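Local coordinates for protein endonuclease 8-like L720 (Acanthamoeba polyphaga mimivirus, PDB 4MB7) that belongs to the endonuclease VIII-like family, joining a beta-rich N-terminal half to a helical H2TH domain and a zinc-binding C-terminal beta hairpin, at residues 49-53 / 64-69; 60-64 / 108-112; 182-186 / 263-267; 190-196 / 267-273. All coordinates share one frame; numbering follows the deposited sequence.

Contact 1 of 4, residues 49-53 / 64-69; sequences KYIYL and VIRTHM. With SO4 (sulfate ion), chain E; SO4 (sulfate ion), chain D.
I51 and M69 meet at the apolar centre of this antiparallel hairpin, I51 CD1 lying 3.8 Å from M69 CE. A bent final torsion of M69 (chi3 -69°) swings the methyl round to the isoleucine, and residues I6 and T9 of helix 5-13 cover both side chains. Further along the same face L53 stands beside I65, with L53 CB 4.2 Å from I65 CB. The backbone register follows from two hydrogen-bonded pairs, I51 with T67 and L53 with I65; the bond from I51 N to T67 O, at 2.9 Å, is close to straight. A water adds a clamp, donating to I51 O and I65 O and accepting from T67 OG1, whose stronger link is to W101.

The other face carries Y50, Y52, R66 and H68. R66 first runs alongside Y52, its CG 3.5 Å from Y52 CE1, and then bends at chi3 (70°) so that its guanidinium lies flat over Y50, the planes 13° apart. R66 CD sits over the ring face, 3.7 Å from the centroid of the Y50 ring, while the cation-pi contact is off-centre. Y50 also turns an edge to the face of H68, and its hydroxyl is held by N120.

At the polar edge K49, extended beyond CG, sends NZ to O3 of one sulfate (chain E) at 2.8 Å and to O1 of a second (chain D) at 3.0 Å. A lysine bonded to two sulfates, with the H68 ring edge near the first, is consistent with a site favourable to anions, though the sulfates probably come from the crystallisation liquor.

Contact 2 of 4, residues 60-64 / 108-112; sequences KPTYV and LLDPN
V64 and L109 form an antiparallel hydrogen-bonded pair where strand 63-70 meets strand 104-109, an edge strand of its four-stranded sheet. Both bonds of the pair are made: V64 N donates to L109 O at 2.9 Å, and L109 N donates to V64 O at 2.6 Å, a short bond. The two carbonyl oxygens, both acceptors, do not bond to each other. V64 CB stands 4.2 Å from L109 CB, and the valine also packs on I130 of helix 126-136.

Taken over residues 62-64 and 108-111, the two chains run 123° apart, and beyond the V64-L109 pair direct backbone bonding between them stops. P111 has no N-H to give; instead its ring lies against T62, P111 CD being 3.3 Å from T62 O. That carbonyl oxygen is satisfied by a water, which donates to it at 2.9 Å and also donates to D110 OD1, so the solvent molecule bridges the diverging ends. P61 O takes a bond from the hydroxyl of Y39, and P111 O one from R127. Y63, in turn, is tied by backbone bonding to L55 of the neighbouring strand 50-56.

Apolar packing flanks the polar network. L108 has CG anti to its own nitrogen (chi1 -179°), which carries its methyls across to Y63; L108 CD1 comes within 3.6 Å of Y63 CD1. An Asx turn closes the far end: N112 N donates to D110 OD1 at 3.1 Å, meeting that oxygen from above the carboxylate plane.

Contact 3 of 4, residues 182-186 / 263-267; sequences NILQQ and RMTTW. With SO4 (sulfate ion), chain D.
M264 O is gripped by two side-chain amides of the facing helix: N182 ND2 donates to it at 3.0 Å, nearly straight at 166°, and Q186 NE2 adds a weak bond. This is the seam between helix 182-191, in the H2TH domain, and strand 263-267 of the C-terminal zinc-finger hairpin; the short axes run 33° apart and 8.7 Å from each other.

Beside it, Q185 NE2 is an amide nitrogen with two acceptors, N182 OD1 at 3.0 Å and T265 OG1 at 3.2 Å, both close to its amide plane. T265 OG1 in turn donates a hydrogen bond to R263 O, while Q185 OE1 is engaged by T168, so both ends of the Q185 amide are fixed and its flip state is well defined. The aliphatic parts close up behind, with Q186 CB 3.6 Å from T265 CG2.

At the start of the helix N182 N donates to O3 of a sulfate (chain D) at 3.1 Å, where the helix end probably favours a negative charge. R263, deposited in two conformers, lays its guanidinium over N182 in the one described and turns its edge to the same sulfate; that pairing is therefore tentative. Farther along, one water donates to both Q186 O and T266 O, at 2.8 Å from Q186 O.

Contact 4 of 4, residues 190-196 / 267-273; sequences YDCKILP and WCPVCQL. With ZN (zinc ion), chain B.
P196 is the bump and W267 the surface it rests on: the proline lies over one face of the indole, P196 CD 4.2 Å from the centroid of the W267 five-membered ring, a CH-pi contact, while P196 CG closes to 3.6 Å from W267 CB. L195 fills the angle between the indole and the chain end, its CD1 3.5 Å from W267 NE1 and also against Q272 O.

Q272 plugs the hollow between Y190 and the I194 carbonyl. Its amide stands almost upright to the tyrosine ring, planes 79° apart, with OE1 in the ring plane at the edge. Both ends of that amide are used: NE2 donates to I194 O at 2.9 Å, and OE1 takes the N-H of C268 at 2.8 Å. Y190 also leans on the metal loop, its CE1 3.7 Å from C271 CB and, more loosely, against C268 CB.

K193, the C-prime residue of the Schellman motif that ends helix 182-191, has a positive phi. Its chain, bent at chi3 (58°) and chi4 (61°), arches round C271 O and delivers NZ to a lone pair of that oxygen at 2.8 Å.

C268 and C271 bind zinc through their sulfurs, C247 and H251 completing the site of three cysteines and one histidine. C271 N donates to C268 SG at 3.2 Å, which would be expected to temper the negative charge on that sulfur. Through Y190 and K193 the H2TH side braces both ligand-bearing residues without itself binding the metal.

How the contacts relate
From the N terminus, contact 1 closes the short hairpin between strands 50-56 and 63-70. Contact 2 opens within that hairpin, shares V64 with it, and crosses it, closing a 43-residue excursion that brings strand 104-109 into the same sheet; R66 and Y52 touch L109 where the two meet. Contacts 3 and 4 come after both, each closing a long loop (76 and 70 residues) and crossing the other. They share W267 and tie the start and end of helix 182-191 to the C-terminal zinc hairpin and tail, their centres 11 Å apart. Contact 2 lies on the opposite side of the chain's centre from both. Between the halves, contacts 1 and 3 do not touch, but one sulfate is bound by both.

Contact 1 of 4, residues 49-53 / 64-69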
# COMPACT_ATOMS: atom_id res chain seq x y z
N LYS A 49 1.96 1.56 0.40
CA LYS A 49 2.03 0.13 0.70
C LYS A 49 2.84 -0.17 1.96
O LYS A 49 3.18 -1.32 2.23
CB LYS A 49 2.59 -0.64 -0.50
CG LYS A 49 1.74 -0.49 -1.76
CD LYS A 49 2.34 -1.24 -2.94
CE LYS A 49 1.52 -1.02 -4.20
NZ LYS A 49 2.19 -1.58 -5.40
N TYR A 50 3.15 0.87 2.73
CA TYR A 50 3.91 0.71 3.97
C TYR A 50 3.03 0.96 5.20
O TYR A 50 2.29 1.94 5.25
CB TYR A 50 5.08 1.69 4.02
CG TYR A 50 6.22 1.42 3.05
CD1 TYR A 50 6.77 0.16 2.91
CD2 TYR A 50 6.75 2.46 2.28
CE1 TYR A 50 7.81 -0.08 2.03
CE2 TYR A 50 7.79 2.23 1.40
CZ TYR A 50 8.32 0.97 1.27
OH TYR A 50 9.35 0.75 0.39
N ILE A 51 3.13 0.07 6.18
CA ILE A 51 2.53 0.29 7.49
C ILE A 51 3.64 0.48 8.52
O ILE A 51 4.57 -0.32 8.59
CB ILE A 51 1.64 -0.89 7.93
CG1 ILE A 51 0.45 -1.04 6.98
CG2 ILE A 51 1.15 -0.69 9.36
CD1 ILE A 51 -0.49 -2.17 7.35
N TYR A 52 3.53 1.53 9.33
CA TYR A 52 4.59 1.87 10.28
C TYR A 52 4.16 1.68 11.73
O TYR A 52 3.03 1.98 12.09
CB TYR A 52 5.06 3.31 10.06
CG TYR A 52 5.69 3.57 8.71
CD1 TYR A 52 7.06 3.43 8.52
CD2 TYR A 52 4.91 3.95 7.63
CE1 TYR A 52 7.64 3.67 7.29
CE2 TYR A 52 5.48 4.19 6.39
CZ TYR A 52 6.84 4.04 6.22
OH TYR A 52 7.42 4.28 5.00
N LEU A 53 5.10 1.19 12.54
CA LEU A 53 4.86 0.94 13.95
C LEU A 53 5.95 1.58 14.81
O LEU A 53 7.11 1.16 14.76
CB LEU A 53 4.81 -0.57 14.21
CG LEU A 53 4.81 -1.06 15.66
CD1 LEU A 53 3.63 -0.48 16.41
CD2 LEU A 53 4.78 -2.58 15.71
N VAL A 64 11.26 2.29 14.76
CA VAL A 64 10.09 2.19 13.90
C VAL A 64 10.17 0.91 13.08
O VAL A 64 11.16 0.66 12.39
CB VAL A 64 9.96 3.39 12.95
CG1 VAL A 64 8.82 3.17 11.96
CG2 VAL A 64 9.75 4.67 13.74
N ILE A 65 9.14 0.08 13.17
CA ILE A 65 9.05 -1.11 12.35
C ILE A 65 8.21 -0.82 11.12
O ILE A 65 7.06 -0.40 11.23
CB ILE A 65 8.43 -2.29 13.12
CG1 ILE A 65 9.32 -2.68 14.30
CG2 ILE A 65 8.24 -3.48 12.19
CD1 ILE A 65 8.77 -3.83 15.12
N ARG A 66 8.79 -1.04 9.95
CA ARG A 66 8.08 -0.84 8.69
C ARG A 66 7.69 -2.18 8.07
O ARG A 66 8.53 -3.06 7.90
CB ARG A 66 8.93 -0.04 7.70
CG ARG A 66 8.19 0.34 6.43
CD ARG A 66 9.15 0.88 5.38
NE ARG A 66 10.02 -0.17 4.85
CZ ARG A 66 11.10 0.04 4.12
NH1 ARG A 66 11.47 1.28 3.81
NH2 ARG A 66 11.83 -0.98 3.69
N THR A 67 6.42 -2.31 7.73
CA THR A 67 5.91 -3.52 7.12
C THR A 67 5.43 -3.25 5.69
O THR A 67 4.65 -2.33 5.45
CB THR A 67 4.74 -4.11 7.93
OG1 THR A 67 5.18 -4.40 9.26
CG2 THR A 67 4.24 -5.40 7.28
N HIS A 68 5.93 -4.05 4.76
CA HIS A 68 5.42 -4.04 3.40
C HIS A 68 4.78 -5.40 3.12
O HIS A 68 5.48 -6.40 2.97
CB HIS A 68 6.54 -3.77 2.40
CG HIS A 68 6.10 -3.82 0.97
ND1 HIS A 68 6.93 -4.25 -0.05
CD2 HIS A 68 4.92 -3.51 0.39
CE1 HIS A 68 6.27 -4.19 -1.20
NE2 HIS A 68 5.05 -3.74 -0.96
N MET A 69 3.45 -5.42 3.06
CA MET A 69 2.73 -6.67 2.83
C MET A 69 2.85 -7.11 1.37
O MET A 69 2.51 -6.37 0.46
CB MET A 69 1.26 -6.52 3.23
CG MET A 69 1.06 -6.33 4.73
SD MET A 69 -0.68 -6.20 5.22
CE MET A 69 -1.12 -4.61 4.52
S SO4 E . 6.09 -1.74 -4.24
O1 SO4 E . 5.95 -1.20 -2.89
O2 SO4 E . 6.04 -3.20 -4.18
O3 SO4 E . 5.00 -1.25 -5.07
O4 SO4 E . 7.37 -1.32 -4.80
S SO4 D . 0.84 -4.84 -6.69
O1 SO4 D . 0.67 -4.12 -5.43
O2 SO4 D . 1.79 -5.93 -6.49
O3 SO4 D . -0.44 -5.38 -7.12
O4 SO4 D . 1.36 -3.93 -7.70
O HOH W 1 1.67 -3.64 1.65
O HOH W 2 4.87 -2.07 10.70
O HOH W 3 10.03 3.95 4.06

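Contact 2 of 4, residues 60-64 / 108-112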
# COMPACT_ATOMS: atom_id res chain seq x y z
N LYS A 60 15.61 4.35 26.50
CA LYS A 60 16.06 3.47 25.43
C LYS A 60 15.77 4.09 24.07
O LYS A 60 14.92 4.95 23.97
CB LYS A 60 15.35 2.13 25.50
CG LYS A 60 15.65 1.27 26.71
CD LYS A 60 15.20 -0.15 26.42
CE LYS A 60 15.12 -0.99 27.68
NZ LYS A 60 15.28 -2.43 27.35
N PRO A 61 16.49 3.68 23.03
CA PRO A 61 16.25 4.29 21.71
C PRO A 61 14.88 3.93 21.14
O PRO A 61 14.41 2.81 21.31
CB PRO A 61 17.37 3.69 20.84
CG PRO A 61 17.76 2.44 21.54
CD PRO A 61 17.60 2.72 23.00
N THR A 62 14.26 4.90 20.49
CA THR A 62 12.99 4.68 19.81
C THR A 62 13.23 3.98 18.48
O THR A 62 14.19 4.27 17.79
CB THR A 62 12.26 6.02 19.58
OG1 THR A 62 11.82 6.55 20.84
CG2 THR A 62 11.04 5.84 18.67
N TYR A 63 12.35 3.04 18.14
CA TYR A 63 12.45 2.35 16.86
C TYR A 63 11.14 2.41 16.08
O TYR A 63 10.07 2.58 16.65
CB TYR A 63 12.85 0.89 17.06
CG TYR A 63 14.28 0.69 17.50
CD1 TYR A 63 15.33 0.87 16.61
CD2 TYR A 63 14.57 0.31 18.80
CE1 TYR A 63 16.64 0.68 17.01
CE2 TYR A 63 15.88 0.12 19.21
CZ TYR A 63 16.91 0.31 18.31
OH TYR A 63 18.21 0.12 18.72
N VAL A 64 11.26 2.29 14.76
CA VAL A 64 10.09 2.19 13.90
C VAL A 64 10.17 0.91 13.08
O VAL A 64 11.16 0.66 12.39
CB VAL A 64 9.96 3.39 12.95
CG1 VAL A 64 8.82 3.17 11.96
CG2 VAL A 64 9.75 4.67 13.74
N LEU A 108 13.47 -2.95 10.37
CA LEU A 108 13.70 -2.04 11.48
C LEU A 108 14.21 -0.71 10.96
O LEU A 108 15.19 -0.66 10.21
CB LEU A 108 14.73 -2.63 12.45
CG LEU A 108 15.02 -1.76 13.68
CD1 LEU A 108 13.86 -1.84 14.67
CD2 LEU A 108 16.33 -2.16 14.33
N LEU A 109 13.54 0.37 11.34
CA LEU A 109 13.99 1.71 10.97
C LEU A 109 14.38 2.49 12.22
O LEU A 109 13.56 2.75 13.09
CB LEU A 109 12.91 2.46 10.18
CG LEU A 109 12.51 1.86 8.84
CD1 LEU A 109 11.49 2.75 8.14
CD2 LEU A 109 13.72 1.64 7.95
N ASP A 110 15.65 2.87 12.29
CA ASP A 110 16.16 3.69 13.37
C ASP A 110 16.11 5.15 12.92
O ASP A 110 16.83 5.54 12.00
CB ASP A 110 17.59 3.26 13.71
CG ASP A 110 18.27 4.17 14.73
OD1 ASP A 110 17.59 5.01 15.36
OD2 ASP A 110 19.49 4.03 14.91
N PRO A 111 15.24 5.95 13.56
CA PRO A 111 15.03 7.35 13.18
C PRO A 111 16.28 8.22 13.29
O PRO A 111 16.32 9.31 12.71
CB PRO A 111 13.96 7.83 14.18
CG PRO A 111 14.05 6.87 15.32
CD PRO A 111 14.41 5.56 14.71
N ASN A 112 17.29 7.75 14.02
CA ASN A 112 18.55 8.48 14.14
C ASN A 112 19.63 7.95 13.21
O ASN A 112 20.78 8.38 13.27
CB ASN A 112 19.06 8.42 15.58
CG ASN A 112 18.27 9.31 16.52
OD1 ASN A 112 17.27 9.92 16.13
ND2 ASN A 112 18.70 9.38 17.77
O HOH W 4 16.74 5.62 17.63

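Contact 3 of 4, residues 182-186 / 263-267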
# COMPACT_ATOMS: atom_id res chain seq x y z
N ASN A 182 -1.39 -3.17 -9.05
CA ASN A 182 -1.65 -3.68 -10.39
C ASN A 182 -3.12 -3.76 -10.77
O ASN A 182 -3.49 -3.49 -11.92
CB ASN A 182 -0.99 -5.06 -10.57
CG ASN A 182 -0.92 -5.48 -12.02
OD1 ASN A 182 -0.65 -4.67 -12.90
ND2 ASN A 182 -1.18 -6.76 -12.28
N ILE A 183 -3.97 -4.13 -9.82
CA ILE A 183 -5.40 -4.22 -10.08
C ILE A 183 -6.01 -2.83 -10.31
O ILE A 183 -6.77 -2.63 -11.26
CB ILE A 183 -6.15 -4.94 -8.95
CG1 ILE A 183 -5.68 -6.40 -8.85
CG2 ILE A 183 -7.65 -4.89 -9.17
CD1 ILE A 183 -6.43 -7.22 -7.82
N LEU A 184 -5.67 -1.89 -9.43
CA LEU A 184 -6.21 -0.53 -9.51
C LEU A 184 -5.84 0.17 -10.82
O LEU A 184 -6.69 0.79 -11.45
CB LEU A 184 -5.72 0.31 -8.33
CG LEU A 184 -6.45 0.12 -7.00
CD1 LEU A 184 -5.70 0.82 -5.87
CD2 LEU A 184 -7.88 0.65 -7.10
N GLN A 185 -4.57 0.08 -11.21
CA GLN A 185 -4.09 0.79 -12.39
C GLN A 185 -4.81 0.36 -13.67
O GLN A 185 -5.15 1.20 -14.50
CB GLN A 185 -2.57 0.67 -12.52
CG GLN A 185 -2.04 -0.74 -12.73
CD GLN A 185 -1.88 -1.09 -14.20
OE1 GLN A 185 -2.02 -0.23 -15.07
NE2 GLN A 185 -1.58 -2.35 -14.49
N GLN A 186 -5.05 -0.94 -13.83
CA GLN A 186 -5.67 -1.43 -15.06
C GLN A 186 -7.19 -1.27 -15.05
O GLN A 186 -7.80 -1.08 -16.10
CB GLN A 186 -5.26 -2.88 -15.35
CG GLN A 186 -5.66 -3.90 -14.31
CD GLN A 186 -4.95 -5.23 -14.51
OE1 GLN A 186 -5.49 -6.15 -15.11
NE2 GLN A 186 -3.72 -5.32 -14.00
N ARG A 263 4.66 -5.66 -15.16
CA ARG A 263 3.37 -6.16 -14.68
C ARG A 263 2.13 -6.51 -15.60
O ARG A 263 1.72 -5.93 -16.67
CB ARG A 263 2.74 -5.17 -13.71
CG ARG A 263 3.70 -4.59 -12.69
CD ARG A 263 4.29 -5.69 -11.83
NE ARG A 263 3.27 -6.41 -11.08
CZ ARG A 263 2.74 -5.98 -9.94
NH1 ARG A 263 3.11 -4.82 -9.42
NH2 ARG A 263 1.82 -6.72 -9.33
N MET A 264 1.56 -7.63 -15.25
CA MET A 264 0.66 -8.27 -16.17
C MET A 264 -0.61 -7.44 -16.22
O MET A 264 -1.30 -7.32 -15.22
CB MET A 264 0.36 -9.68 -15.68
CG MET A 264 -0.62 -10.47 -16.52
SD MET A 264 0.11 -11.13 -18.04
CE MET A 264 1.72 -11.68 -17.48
N THR A 265 -0.94 -6.91 -17.40
CA THR A 265 -2.08 -6.02 -17.53
C THR A 265 -3.07 -6.51 -18.57
O THR A 265 -2.69 -6.87 -19.68
CB THR A 265 -1.63 -4.60 -17.92
OG1 THR A 265 -0.66 -4.12 -16.98
CG2 THR A 265 -2.82 -3.64 -17.94
N THR A 266 -4.35 -6.54 -18.21
CA THR A 266 -5.42 -6.86 -19.15
C THR A 266 -6.08 -5.58 -19.63
O THR A 266 -6.50 -4.75 -18.82
CB THR A 266 -6.48 -7.77 -18.52
OG1 THR A 266 -5.90 -9.03 -18.17
CG2 THR A 266 -7.64 -7.99 -19.48
N TRP A 267 -6.18 -5.41 -20.94
CA TRP A 267 -6.85 -4.24 -21.51
C TRP A 267 -7.63 -4.60 -22.76
O TRP A 267 -7.33 -5.57 -23.44
CB TRP A 267 -5.84 -3.14 -21.82
CG TRP A 267 -5.00 -3.38 -23.04
CD1 TRP A 267 -5.32 -3.06 -24.33
CD2 TRP A 267 -3.70 -3.97 -23.09
NE1 TRP A 267 -4.30 -3.43 -25.18
CE2 TRP A 267 -3.29 -3.99 -24.44
CE3 TRP A 267 -2.83 -4.49 -22.12
CZ2 TRP A 267 -2.07 -4.50 -24.85
CZ3 TRP A 267 -1.61 -5.01 -22.53
CH2 TRP A 267 -1.24 -5.01 -23.88
S SO4 D . 0.84 -4.84 -6.69
O1 SO4 D . 0.67 -4.12 -5.43
O2 SO4 D . 1.79 -5.93 -6.49
O3 SO4 D . -0.44 -5.38 -7.12
O4 SO4 D . 1.36 -3.93 -7.70
O HOH W 5 -6.73 -1.79 -18.54
O HOH W 6 -5.58 -8.82 -15.52

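Contact 4 of 4, residues 190-196 / 267-273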
# COMPACT_ATOMS: atom_id res chain seq x y z
N TYR A 190 -9.12 1.10 -17.87
CA TYR A 190 -10.28 0.66 -18.64
C TYR A 190 -11.46 1.60 -18.44
O TYR A 190 -12.20 1.91 -19.37
CB TYR A 190 -10.70 -0.77 -18.29
CG TYR A 190 -11.98 -1.16 -18.99
CD1 TYR A 190 -11.99 -1.46 -20.34
CD2 TYR A 190 -13.19 -1.18 -18.30
CE1 TYR A 190 -13.16 -1.80 -20.99
CE2 TYR A 190 -14.37 -1.52 -18.95
CZ TYR A 190 -14.34 -1.83 -20.29
OH TYR A 190 -15.50 -2.17 -20.95
N ASP A 191 -11.65 2.04 -17.20
CA ASP A 191 -12.74 2.93 -16.84
C ASP A 191 -12.65 4.25 -17.60
O ASP A 191 -13.66 4.89 -17.89
CB ASP A 191 -12.72 3.19 -15.33
CG ASP A 191 -14.02 3.79 -14.82
OD1 ASP A 191 -15.07 3.58 -15.45
OD2 ASP A 191 -13.98 4.47 -13.77
N CYS A 192 -11.42 4.65 -17.94
CA CYS A 192 -11.18 5.91 -18.63
C CYS A 192 -10.85 5.71 -20.10
O CYS A 192 -10.48 6.67 -20.79
CB CYS A 192 -10.06 6.69 -17.94
SG CYS A 192 -10.37 7.04 -16.20
N LYS A 193 -10.97 4.48 -20.58
CA LYS A 193 -10.73 4.15 -21.99
C LYS A 193 -9.35 4.59 -22.47
O LYS A 193 -9.20 5.10 -23.57
CB LYS A 193 -11.82 4.75 -22.87
CG LYS A 193 -13.19 4.11 -22.68
CD LYS A 193 -14.30 4.95 -23.30
CE LYS A 193 -14.07 5.17 -24.78
NZ LYS A 193 -14.04 3.90 -25.55
N ILE A 194 -8.34 4.39 -21.62
CA ILE A 194 -6.97 4.76 -21.96
C ILE A 194 -6.10 3.52 -22.15
O ILE A 194 -6.09 2.63 -21.31
CB ILE A 194 -6.35 5.65 -20.87
CG1 ILE A 194 -7.16 6.94 -20.71
CG2 ILE A 194 -4.90 5.97 -21.20
CD1 ILE A 194 -6.60 7.89 -19.67
N LEU A 195 -5.39 3.48 -23.27
CA LEU A 195 -4.49 2.36 -23.56
C LEU A 195 -3.30 2.39 -22.60
O LEU A 195 -2.65 3.43 -22.46
CB LEU A 195 -4.00 2.43 -25.01
CG LEU A 195 -3.30 1.18 -25.55
CD1 LEU A 195 -4.27 0.02 -25.67
CD2 LEU A 195 -2.64 1.48 -26.89
N PRO A 196 -3.02 1.26 -21.94
CA PRO A 196 -1.92 1.17 -20.97
C PRO A 196 -0.56 1.50 -21.59
O PRO A 196 0.35 1.94 -20.89
CB PRO A 196 -1.96 -0.29 -20.53
CG PRO A 196 -3.37 -0.70 -20.74
CD PRO A 196 -3.81 0.02 -21.98
N TRP A 267 -6.18 -5.41 -20.94
CA TRP A 267 -6.85 -4.24 -21.51
C TRP A 267 -7.63 -4.60 -22.76
O TRP A 267 -7.33 -5.57 -23.44
CB TRP A 267 -5.84 -3.14 -21.82
CG TRP A 267 -5.00 -3.38 -23.04
CD1 TRP A 267 -5.32 -3.06 -24.33
CD2 TRP A 267 -3.70 -3.97 -23.09
NE1 TRP A 267 -4.30 -3.43 -25.18
CE2 TRP A 267 -3.29 -3.99 -24.44
CE3 TRP A 267 -2.83 -4.49 -22.12
CZ2 TRP A 267 -2.07 -4.50 -24.85
CZ3 TRP A 267 -1.61 -5.01 -22.53
CH2 TRP A 267 -1.24 -5.01 -23.88
N CYS A 268 -8.65 -3.80 -23.05
CA CYS A 268 -9.43 -3.98 -24.27
C CYS A 268 -8.90 -3.06 -25.36
O CYS A 268 -8.93 -1.84 -25.22
CB CYS A 268 -10.91 -3.68 -24.00
SG CYS A 268 -11.94 -3.75 -25.48
N PRO A 269 -8.42 -3.65 -26.47
CA PRO A 269 -7.83 -2.89 -27.57
C PRO A 269 -8.86 -2.03 -28.29
O PRO A 269 -8.50 -1.06 -28.96
CB PRO A 269 -7.31 -3.99 -28.51
CG PRO A 269 -8.17 -5.17 -28.22
CD PRO A 269 -8.45 -5.10 -26.74
N VAL A 270 -10.13 -2.39 -28.16
CA VAL A 270 -11.21 -1.63 -28.76
C VAL A 270 -11.64 -0.47 -27.87
O VAL A 270 -11.60 0.69 -28.28
CB VAL A 270 -12.43 -2.52 -29.06
CG1 VAL A 270 -13.57 -1.70 -29.63
CG2 VAL A 270 -12.04 -3.64 -30.02
N CYS A 271 -12.05 -0.78 -26.65
CA CYS A 271 -12.52 0.24 -25.71
C CYS A 271 -11.43 1.23 -25.34
O CYS A 271 -11.67 2.43 -25.27
CB CYS A 271 -13.08 -0.41 -24.44
SG CYS A 271 -14.59 -1.37 -24.68
N GLN A 272 -10.23 0.71 -25.11
CA GLN A 272 -9.10 1.54 -24.71
C GLN A 272 -8.19 1.84 -25.89
O GLN A 272 -7.48 0.96 -26.37
CB GLN A 272 -8.31 0.86 -23.59
CG GLN A 272 -9.13 0.57 -22.35
CD GLN A 272 -8.44 -0.40 -21.41
OE1 GLN A 272 -8.83 -1.56 -21.31
NE2 GLN A 272 -7.42 0.08 -20.71
N LEU A 273 -8.25 3.07 -26.37
CA LEU A 273 -7.50 3.48 -27.54
C LEU A 273 -6.62 4.68 -27.20
O LEU A 273 -6.25 4.88 -26.04
CB LEU A 273 -8.45 3.81 -28.69
CG LEU A 273 -9.44 4.97 -28.60
CD1 LEU A 273 -10.32 4.94 -27.36
CD2 LEU A 273 -8.73 6.30 -28.71
ZN ZN B . -14.14 -3.66 -24.97
O HOH W 7 -14.14 2.45 -28.28